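Local structure of CRISPR-associated protein, Cse2 family (Thermobifida fusca, 4H79) at residues A[20-24]-A[63-69]; A[28-32]-A[95-101]; A[80-84]-A[175-179]; A[87-91]-A[171-175]. The protein probably serves as the small, nucleic-acid-binding CasB (Cse2) subunit of the type I-E CRISPR Cascade complex, which recognises foreign DNA. All blocks are in the same frame, centred on the assembly; numbering follows the deposited sequence.

Interaction 1 (A[20-24]-A[63-69])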
# COMPACT_ATOMS: atom_id res chain seq x y z
N PHE A 20 7.22 -0.27 10.38
CA PHE A 20 6.27 -1.22 10.97
C PHE A 20 5.54 -2.02 9.93
O PHE A 20 5.42 -3.26 10.07
CB PHE A 20 5.23 -0.56 11.88
CG PHE A 20 4.18 -1.57 12.39
CD1 PHE A 20 4.47 -2.48 13.45
CD2 PHE A 20 2.92 -1.66 11.76
CE1 PHE A 20 3.51 -3.40 13.90
CE2 PHE A 20 1.97 -2.60 12.17
CZ PHE A 20 2.26 -3.48 13.23
N VAL A 21 5.00 -1.32 8.91
CA VAL A 21 4.16 -2.00 7.93
C VAL A 21 4.99 -3.02 7.15
O VAL A 21 4.55 -4.11 6.88
CB VAL A 21 3.50 -0.99 6.96
CG1 VAL A 21 2.90 -1.69 5.72
CG2 VAL A 21 2.46 -0.17 7.71
N ASP A 22 6.22 -2.65 6.79
CA ASP A 22 7.11 -3.58 6.10
C ASP A 22 7.30 -4.88 6.94
O ASP A 22 7.27 -6.00 6.39
CB ASP A 22 8.49 -2.91 5.91
CG ASP A 22 9.53 -3.89 5.42
OD1 ASP A 22 9.35 -4.60 4.39
OD2 ASP A 22 10.53 -4.00 6.11
N GLN A 23 7.60 -4.73 8.25
CA GLN A 23 7.86 -5.87 9.13
C GLN A 23 6.54 -6.70 9.30
O GLN A 23 6.55 -7.92 9.21
CB GLN A 23 8.42 -5.33 10.50
CG GLN A 23 8.84 -6.39 11.50
CD GLN A 23 9.75 -7.46 10.89
OE1 GLN A 23 10.74 -7.16 10.18
NE2 GLN A 23 9.39 -8.72 11.13
N ARG A 24 5.40 -6.02 9.48
CA ARG A 24 4.16 -6.74 9.69
C ARG A 24 3.73 -7.51 8.39
O ARG A 24 3.29 -8.66 8.45
CB ARG A 24 3.05 -5.76 10.10
CG ARG A 24 1.74 -6.49 10.44
CD ARG A 24 1.86 -7.22 11.80
NE ARG A 24 0.65 -8.02 12.03
CZ ARG A 24 0.57 -9.33 11.92
NH1 ARG A 24 1.66 -10.04 11.67
NH2 ARG A 24 -0.60 -9.95 12.10
N LEU A 63 -4.96 -7.28 14.64
CA LEU A 63 -4.32 -8.01 13.53
C LEU A 63 -3.36 -7.11 12.78
O LEU A 63 -2.28 -7.53 12.37
CB LEU A 63 -5.34 -8.51 12.50
CG LEU A 63 -6.51 -9.44 12.81
CD1 LEU A 63 -7.49 -9.47 11.64
CD2 LEU A 63 -5.95 -10.83 13.10
N ILE A 64 -3.78 -5.88 12.55
CA ILE A 64 -2.98 -4.96 11.80
C ILE A 64 -1.87 -4.42 12.70
O ILE A 64 -0.68 -4.57 12.37
CB ILE A 64 -3.85 -3.82 11.24
CG1 ILE A 64 -4.97 -4.37 10.38
CG2 ILE A 64 -3.04 -2.83 10.41
CD1 ILE A 64 -5.99 -3.32 10.02
N LEU A 65 -2.26 -3.85 13.86
CA LEU A 65 -1.39 -2.94 14.66
C LEU A 65 -1.13 -3.48 16.06
O LEU A 65 -2.04 -3.72 16.81
CB LEU A 65 -2.03 -1.55 14.78
CG LEU A 65 -2.25 -0.71 13.53
CD1 LEU A 65 -2.88 0.61 13.92
CD2 LEU A 65 -0.91 -0.47 12.87
N ASP A 66 0.13 -3.69 16.39
CA ASP A 66 0.50 -4.15 17.75
C ASP A 66 1.44 -3.13 18.37
O ASP A 66 1.75 -2.09 17.76
CB ASP A 66 1.11 -5.57 17.74
CG ASP A 66 2.38 -5.65 16.89
OD1 ASP A 66 2.38 -6.42 15.92
OD2 ASP A 66 3.38 -4.95 17.14
N ASP A 67 1.94 -3.46 19.56
CA ASP A 67 2.67 -2.44 20.38
C ASP A 67 3.93 -1.96 19.66
O ASP A 67 4.41 -0.84 19.94
CB ASP A 67 3.00 -3.00 21.78
CG ASP A 67 3.58 -4.42 21.71
OD1 ASP A 67 2.96 -5.34 21.12
OD2 ASP A 67 4.66 -4.60 22.27
N ARG A 68 4.45 -2.75 18.72
CA ARG A 68 5.68 -2.34 18.00
C ARG A 68 5.43 -1.08 17.20
O ARG A 68 6.34 -0.26 17.05
CB ARG A 68 6.20 -3.47 17.09
CG ARG A 68 6.73 -4.68 17.88
CD ARG A 68 7.11 -5.81 16.93
NE ARG A 68 5.92 -6.22 16.17
CZ ARG A 68 5.92 -7.02 15.10
NH1 ARG A 68 7.05 -7.53 14.64
NH2 ARG A 68 4.78 -7.34 14.49
N PHE A 69 4.21 -0.91 16.70
CA PHE A 69 3.80 0.29 15.92
C PHE A 69 3.84 1.56 16.77
O PHE A 69 4.31 2.63 16.30
CB PHE A 69 2.40 0.06 15.31
CG PHE A 69 1.84 1.25 14.57
CD1 PHE A 69 2.22 1.57 13.26
CD2 PHE A 69 0.88 2.02 15.17
CE1 PHE A 69 1.67 2.66 12.60
CE2 PHE A 69 0.32 3.12 14.52
CZ PHE A 69 0.71 3.45 13.23
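This is a mixed aromatic and polar contact between a helix and a break between two short helices, on the flank of the all-helical Cse2 fold: helix 16-33 packs through Phe20 and Arg24 against the turn joining helices 61-64 and 67-71. It illustrates how an aromatic ring can fill a bend in the chain. Phe69 CB lies 3.7 Å from the centroid of the Phe20 ring, almost on its normal, a CH-pi contact, and the Phe69 ring turns an edge to that face in an offset edge-to-face pair (centroids 5.4 Å apart, planes at 69°). Leu65 CD2 adds a contact 3.6 Å from Phe20 CE2. Asp66 is the N-cap of helix 67-71, its OD2 accepting from Arg68 N at 2.9 Å, and it also pairs in a salt bridge with the Arg68 guanidinium, whose NH1 reaches Glu27. One turn further along helix 16-33, Arg24 grips the end of the preceding short helix: NE and NH2 of Arg24 both donate to Leu63 O, each at 3.0 Å.

Interaction 2 (A[28-32]-A[95-101])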
# COMPACT_ATOMS: atom_id res chain seq x y z
N ILE A 28 3.16 -11.63 7.76
CA ILE A 28 1.95 -12.25 7.22
C ILE A 28 2.27 -12.96 5.90
O ILE A 28 1.79 -14.06 5.62
CB ILE A 28 0.88 -11.20 6.99
CG1 ILE A 28 0.44 -10.58 8.36
CG2 ILE A 28 -0.33 -11.84 6.35
CD1 ILE A 28 -0.51 -9.37 8.20
N GLN A 29 3.10 -12.31 5.09
CA GLN A 29 3.45 -12.84 3.78
C GLN A 29 4.19 -14.21 3.91
O GLN A 29 3.89 -15.18 3.16
CB GLN A 29 4.39 -11.85 3.03
CG GLN A 29 4.84 -12.35 1.65
CD GLN A 29 5.36 -11.16 0.82
OE1 GLN A 29 4.71 -10.76 -0.12
NE2 GLN A 29 6.55 -10.60 1.17
N GLU A 30 5.14 -14.29 4.85
CA GLU A 30 5.88 -15.57 5.04
C GLU A 30 4.91 -16.65 5.56
O GLU A 30 4.93 -17.82 5.13
CB GLU A 30 7.04 -15.29 6.03
CG GLU A 30 7.80 -16.50 6.46
CD GLU A 30 8.56 -17.14 5.30
OE1 GLU A 30 8.54 -16.60 4.14
OE2 GLU A 30 9.18 -18.18 5.57
N GLY A 31 4.02 -16.26 6.48
CA GLY A 31 2.97 -17.20 7.01
C GLY A 31 2.07 -17.67 5.83
O GLY A 31 1.75 -18.86 5.72
N TYR A 32 1.70 -16.78 4.90
CA TYR A 32 0.84 -17.18 3.77
C TYR A 32 1.56 -18.13 2.85
O TYR A 32 0.95 -19.07 2.33
CB TYR A 32 0.40 -15.94 2.93
CG TYR A 32 -0.66 -16.22 1.89
CD1 TYR A 32 -1.94 -16.61 2.28
CD2 TYR A 32 -0.41 -16.04 0.51
CE1 TYR A 32 -2.93 -16.86 1.36
CE2 TYR A 32 -1.42 -16.26 -0.44
CZ TYR A 32 -2.68 -16.67 -0.00
OH TYR A 32 -3.74 -16.93 -0.87
N TYR A 95 -2.55 -4.86 0.58
CA TYR A 95 -1.68 -6.03 0.43
C TYR A 95 -2.50 -7.36 0.43
O TYR A 95 -2.19 -8.31 -0.34
CB TYR A 95 -0.60 -6.06 1.60
CG TYR A 95 0.11 -7.41 1.56
CD1 TYR A 95 1.05 -7.69 0.53
CD2 TYR A 95 -0.19 -8.42 2.53
CE1 TYR A 95 1.64 -8.96 0.43
CE2 TYR A 95 0.44 -9.66 2.47
CZ TYR A 95 1.34 -9.92 1.41
OH TYR A 95 1.97 -11.15 1.32
N ALA A 96 -3.49 -7.46 1.35
CA ALA A 96 -4.35 -8.67 1.42
C ALA A 96 -5.07 -8.94 0.10
O ALA A 96 -5.22 -10.09 -0.31
CB ALA A 96 -5.37 -8.51 2.56
N ILE A 97 -5.52 -7.88 -0.53
CA ILE A 97 -6.17 -8.01 -1.86
C ILE A 97 -5.13 -8.42 -2.90
O ILE A 97 -5.35 -9.37 -3.68
CB ILE A 97 -6.76 -6.64 -2.27
CG1 ILE A 97 -7.98 -6.32 -1.39
CG2 ILE A 97 -7.20 -6.68 -3.77
CD1 ILE A 97 -8.34 -4.86 -1.46
N HIS A 98 -3.94 -7.79 -2.83
CA HIS A 98 -2.83 -8.08 -3.80
C HIS A 98 -2.32 -9.48 -3.74
O HIS A 98 -2.12 -10.15 -4.78
CB HIS A 98 -1.67 -7.07 -3.46
CG HIS A 98 -0.74 -6.83 -4.61
ND1 HIS A 98 0.18 -5.84 -4.60
CD2 HIS A 98 -0.55 -7.59 -5.79
CE1 HIS A 98 0.91 -5.93 -5.78
NE2 HIS A 98 0.46 -7.00 -6.50
N GLN A 99 -2.14 -10.01 -2.52
CA GLN A 99 -1.54 -11.37 -2.32
C GLN A 99 -2.50 -12.55 -2.59
O GLN A 99 -2.06 -13.66 -2.90
CB GLN A 99 -0.97 -11.49 -0.89
CG GLN A 99 -0.07 -12.72 -0.70
CD GLN A 99 1.22 -12.62 -1.55
OE1 GLN A 99 2.04 -11.72 -1.35
NE2 GLN A 99 1.39 -13.53 -2.51
N GLN A 100 -3.81 -12.31 -2.58
CA GLN A 100 -4.78 -13.40 -2.55
C GLN A 100 -4.59 -14.34 -3.76
O GLN A 100 -4.58 -13.88 -4.93
CB GLN A 100 -6.23 -12.87 -2.53
CG GLN A 100 -7.27 -14.02 -2.54
CD GLN A 100 -8.70 -13.51 -2.56
OE1 GLN A 100 -8.98 -12.40 -3.09
NE2 GLN A 100 -9.63 -14.30 -2.07
N SER A 101 -4.44 -15.64 -3.45
CA SER A 101 -4.27 -16.71 -4.45
C SER A 101 -3.01 -16.54 -5.31
O SER A 101 -2.91 -17.10 -6.39
CB SER A 101 -5.49 -16.81 -5.39
OG SER A 101 -6.66 -16.97 -4.61
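Ser101 N donates to Tyr32 OH at 3.0 Å, the clearest hydrogen bond across this contact, and it ties the backbone just past the end of helix 80-99 to a side chain of helix 16-33. A second polar cluster gathers about Tyr95 OH, which lies 3.1 Å from Gln29 OE1 and 2.7 Å from Gln99 OE1, both weak bonds. The two amide oxygens, Gln29 OE1 and Gln99 OE1, sit 3.1 Å apart without bonding, and each accepts more firmly from a loop backbone, Gln29 from His108 N and Gln99 from Met107 N. Here, in the Cse2 helical bundle, segments 28-32 and 95-99 run nearly parallel, at 27°, with their axes no closer than 11.9 Å, so long side chains must span the gap. Tyr32 CD2 packs on Gln99 CG at 3.5 Å, while Arg103 makes a cation-pi contact with the Tyr32 ring. Leu43 of helix 37-49 touches both Ile28 and Tyr32.

Interaction 3 (A[80-84]-A[175-179])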
# COMPACT_ATOMS: atom_id res chain seq x y z
N ASP A 80 -2.62 13.22 13.93
CA ASP A 80 -1.66 12.52 13.09
C ASP A 80 -1.55 11.01 13.40
O ASP A 80 -1.29 10.18 12.46
CB ASP A 80 -0.31 13.23 13.10
CG ASP A 80 -0.24 14.44 12.07
OD1 ASP A 80 -1.27 14.86 11.47
OD2 ASP A 80 0.85 14.99 11.85
N MET A 81 -1.78 10.62 14.67
CA MET A 81 -1.77 9.20 15.02
C MET A 81 -2.89 8.47 14.28
O MET A 81 -2.67 7.38 13.76
CB MET A 81 -1.86 8.94 16.55
CG MET A 81 -1.75 7.46 16.95
SD MET A 81 -0.44 6.59 16.03
CE MET A 81 0.98 6.89 17.08
N GLU A 82 -4.08 9.09 14.21
CA GLU A 82 -5.25 8.49 13.54
C GLU A 82 -4.98 8.28 12.06
O GLU A 82 -5.48 7.30 11.47
CB GLU A 82 -6.44 9.42 13.64
CG GLU A 82 -7.81 8.80 13.89
CD GLU A 82 -8.73 9.76 14.66
OE1 GLU A 82 -8.27 10.86 15.07
OE2 GLU A 82 -9.91 9.41 14.88
N VAL A 83 -4.27 9.24 11.45
CA VAL A 83 -3.95 9.17 10.02
C VAL A 83 -2.91 8.05 9.81
O VAL A 83 -3.05 7.26 8.89
CB VAL A 83 -3.47 10.52 9.45
CG1 VAL A 83 -2.97 10.34 8.03
CG2 VAL A 83 -4.62 11.55 9.48
N ALA A 84 -1.90 7.97 10.68
CA ALA A 84 -0.89 6.90 10.60
C ALA A 84 -1.51 5.52 10.76
O ALA A 84 -1.16 4.59 10.02
CB ALA A 84 0.17 7.11 11.66
N TYR A 175 0.58 8.03 4.64
CA TYR A 175 0.72 8.96 5.76
C TYR A 175 1.12 10.36 5.26
O TYR A 175 0.51 11.36 5.63
CB TYR A 175 1.71 8.38 6.83
CG TYR A 175 1.93 9.19 8.03
CD1 TYR A 175 0.86 9.59 8.82
CD2 TYR A 175 3.26 9.54 8.46
CE1 TYR A 175 1.07 10.34 9.97
CE2 TYR A 175 3.44 10.29 9.59
CZ TYR A 175 2.34 10.64 10.35
OH TYR A 175 2.51 11.35 11.43
N GLN A 176 2.10 10.42 4.36
CA GLN A 176 2.60 11.70 3.83
C GLN A 176 1.50 12.52 3.15
O GLN A 176 1.60 13.74 3.09
CB GLN A 176 3.79 11.47 2.87
CG GLN A 176 4.47 12.72 2.39
CD GLN A 176 5.70 12.41 1.59
OE1 GLN A 176 5.93 11.25 1.20
NE2 GLN A 176 6.50 13.45 1.30
N PHE A 177 0.47 11.85 2.65
CA PHE A 177 -0.65 12.47 1.96
C PHE A 177 -1.46 13.45 2.82
O PHE A 177 -2.28 14.18 2.27
CB PHE A 177 -1.59 11.37 1.43
CG PHE A 177 -1.92 11.53 -0.01
CD1 PHE A 177 -3.15 12.07 -0.37
CD2 PHE A 177 -1.02 11.18 -0.99
CE1 PHE A 177 -3.45 12.25 -1.69
CE2 PHE A 177 -1.30 11.39 -2.34
CZ PHE A 177 -2.53 11.92 -2.68
N ARG A 178 -1.25 13.49 4.13
CA ARG A 178 -2.20 14.25 5.01
C ARG A 178 -2.16 15.72 4.79
O ARG A 178 -3.11 16.39 5.21
CB ARG A 178 -1.90 14.19 6.50
CG ARG A 178 -1.10 13.08 7.02
CD ARG A 178 -0.31 13.60 8.22
NE ARG A 178 1.07 13.22 7.96
CZ ARG A 178 2.08 13.68 8.66
NH1 ARG A 178 1.82 14.49 9.58
NH2 ARG A 178 3.33 13.34 8.39
N THR A 179 -1.05 16.24 4.24
CA THR A 179 -0.88 17.71 4.00
C THR A 179 -0.85 17.98 2.49
O THR A 179 -0.47 17.09 1.71
CB THR A 179 0.41 18.30 4.68
OG1 THR A 179 1.59 17.85 3.98
CG2 THR A 179 0.49 17.99 6.27
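One charged pair and a patch of apolar packing hold these segments together. The charge contact is a salt bridge: Asp80 OD2 lies 2.5 Å from Arg178 NH1, near the plane of the guanidinium, a very short separation as modelled. Arg178 also folds back on its own segment, its NE donating to Tyr175 O at 3.0 Å, although the position of that carbonyl is less certain. The guanidinium thus meets the carboxylate through NH1 while its NE is turned back to the Tyr175 carbonyl. In the helical Cse2 fold the contact joins the first turn of helix 80-99 to the C-terminal end of helix 167-176, where a type I beta turn from Gln176 to Thr179 leads into helix 180-195; Thr179, the N-cap of that last helix, bonds through OG1 to Gly182 N. The apolar contacts centre on Tyr175. Its ring edge meets Val83, with CG1 of Val83 4.0 Å from CD1 of Tyr175, while Ala84 CB comes to 3.8 Å from Tyr175 CE1. Val83 CG1 also touches the aliphatic part of Arg178, 3.5 Å from its CG as modelled. Val17 of helix 16-33 touches both Ala84 and Tyr175, and Tyr144 of helix 144-160 borders Val83 and Arg178.

Interaction 4 (A[87-91]-A[171-175])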
# COMPACT_ATOMS: atom_id res chain seq x y z
N SER A 87 -3.44 4.88 7.59
CA SER A 87 -2.50 4.56 6.52
C SER A 87 -2.01 3.13 6.59
O SER A 87 -1.94 2.48 5.54
CB SER A 87 -1.31 5.53 6.54
OG SER A 87 -1.78 6.87 6.38
N ALA A 88 -1.66 2.66 7.79
CA ALA A 88 -1.27 1.25 8.00
C ALA A 88 -2.42 0.31 7.66
O ALA A 88 -2.24 -0.74 7.00
CB ALA A 88 -0.84 0.98 9.44
N HIS A 89 -3.61 0.70 8.09
CA HIS A 89 -4.82 -0.12 7.81
C HIS A 89 -5.08 -0.25 6.30
O HIS A 89 -5.35 -1.39 5.76
CB HIS A 89 -6.02 0.55 8.50
CG HIS A 89 -7.32 -0.18 8.28
ND1 HIS A 89 -7.37 -1.53 8.16
CD2 HIS A 89 -8.62 0.27 8.15
CE1 HIS A 89 -8.63 -1.92 7.98
NE2 HIS A 89 -9.41 -0.82 7.97
N ILE A 90 -5.00 0.89 5.58
CA ILE A 90 -5.19 0.85 4.10
C ILE A 90 -4.10 -0.03 3.43
O ILE A 90 -4.41 -0.86 2.54
CB ILE A 90 -5.20 2.28 3.48
CG1 ILE A 90 -6.38 3.08 4.04
CG2 ILE A 90 -5.21 2.22 1.95
CD1 ILE A 90 -6.29 4.61 3.80
N ALA A 91 -2.84 0.20 3.84
CA ALA A 91 -1.75 -0.56 3.21
C ALA A 91 -1.94 -2.06 3.41
O ALA A 91 -1.73 -2.85 2.45
CB ALA A 91 -0.39 -0.11 3.74
N ALA A 171 2.87 2.71 2.64
CA ALA A 171 2.31 3.16 3.90
C ALA A 171 2.86 4.54 4.24
O ALA A 171 2.09 5.46 4.66
CB ALA A 171 2.61 2.14 5.03
N ASP A 172 4.17 4.73 4.07
CA ASP A 172 4.76 6.06 4.29
C ASP A 172 4.09 7.16 3.47
O ASP A 172 3.81 8.27 4.00
CB ASP A 172 6.26 6.08 4.01
CG ASP A 172 7.07 5.65 5.24
OD1 ASP A 172 6.51 5.52 6.38
OD2 ASP A 172 8.28 5.45 5.08
N GLN A 173 3.84 6.84 2.21
CA GLN A 173 3.31 7.81 1.25
C GLN A 173 1.83 8.10 1.59
O GLN A 173 1.41 9.28 1.54
CB GLN A 173 3.45 7.27 -0.21
CG GLN A 173 4.90 7.21 -0.65
CD GLN A 173 5.05 6.68 -2.02
OE1 GLN A 173 4.26 5.83 -2.48
NE2 GLN A 173 6.08 7.17 -2.71
N LEU A 174 1.08 7.03 1.95
CA LEU A 174 -0.27 7.19 2.46
C LEU A 174 -0.30 8.21 3.64
O LEU A 174 -1.11 9.15 3.64
CB LEU A 174 -0.88 5.85 2.88
CG LEU A 174 -1.39 4.98 1.71
CD1 LEU A 174 -1.64 3.53 2.07
CD2 LEU A 174 -2.69 5.53 1.14
N TYR A 175 0.58 8.03 4.64
CA TYR A 175 0.72 8.96 5.76
C TYR A 175 1.12 10.36 5.26
O TYR A 175 0.51 11.36 5.63
CB TYR A 175 1.71 8.38 6.83
CG TYR A 175 1.93 9.19 8.03
CD1 TYR A 175 0.86 9.59 8.82
CD2 TYR A 175 3.26 9.54 8.46
CE1 TYR A 175 1.07 10.34 9.97
CE2 TYR A 175 3.44 10.29 9.59
CZ TYR A 175 2.34 10.64 10.35
OH TYR A 175 2.51 11.35 11.43
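The two helical segments cross at 136°, running broadly antiparallel, with their axes as close as 8.6 Å. The backbones come nearest at two points, Ser87 CA to Leu174 CA at 5.3 Å and Ala91 CA to Ala171 CA at 5.5 Å. Such closeness shows a general principle of helix packing: small residues at the crossing let backbones approach. Ala91 CB meets Ala171 CB at 4.0 Å, and Ser87 CB lies 3.7 Å from Leu174 CB. The Ser87 hydroxyl stays within its own helix, bonding to Val83 O; it lies 3.2 Å from Tyr175 N, but the angle is too poor for a hydrogen bond. Leu174 supplies the bulk, its CD1 packing 3.8 Å from Ile90 CG2 and 4.2 Å from Ala91 CB. All six touching residues are buried, placing this pair in the core of the Cse2 helical fold. Around it, Leu147 and Leu151 of helix 144-160 cover Leu174, Ala148 of that helix touches Ile90, and Val21 of helix 16-33 packs on Ala171.

How the interactions relate
Helix 80-99 is the common thread: it supplies a segment to interactions 2, 3 and 4, while helix 16-33 serves interactions 1 and 2. Interactions 3 and 4 have centres about 8 Å apart and share Tyr175, forming successive parts of one interface with helix 167-176. Interaction 1 packs beside both: Val21 CG2 lies 3.5 Å from Ala171 CB and Leu65 CD2 3.7 Å from Ala88 CB, at interaction 4, and Phe69 CE2 3.9 Å from Met81 SD, at interaction 3. Interactions 2 and 3 lie on opposite sides of the chain's centre, with centres about 24 Å apart. No nucleic acid is bound here; a 1,2-ethanediol, probably from crystallisation, sits about 4 Å from the side chain of Gln29.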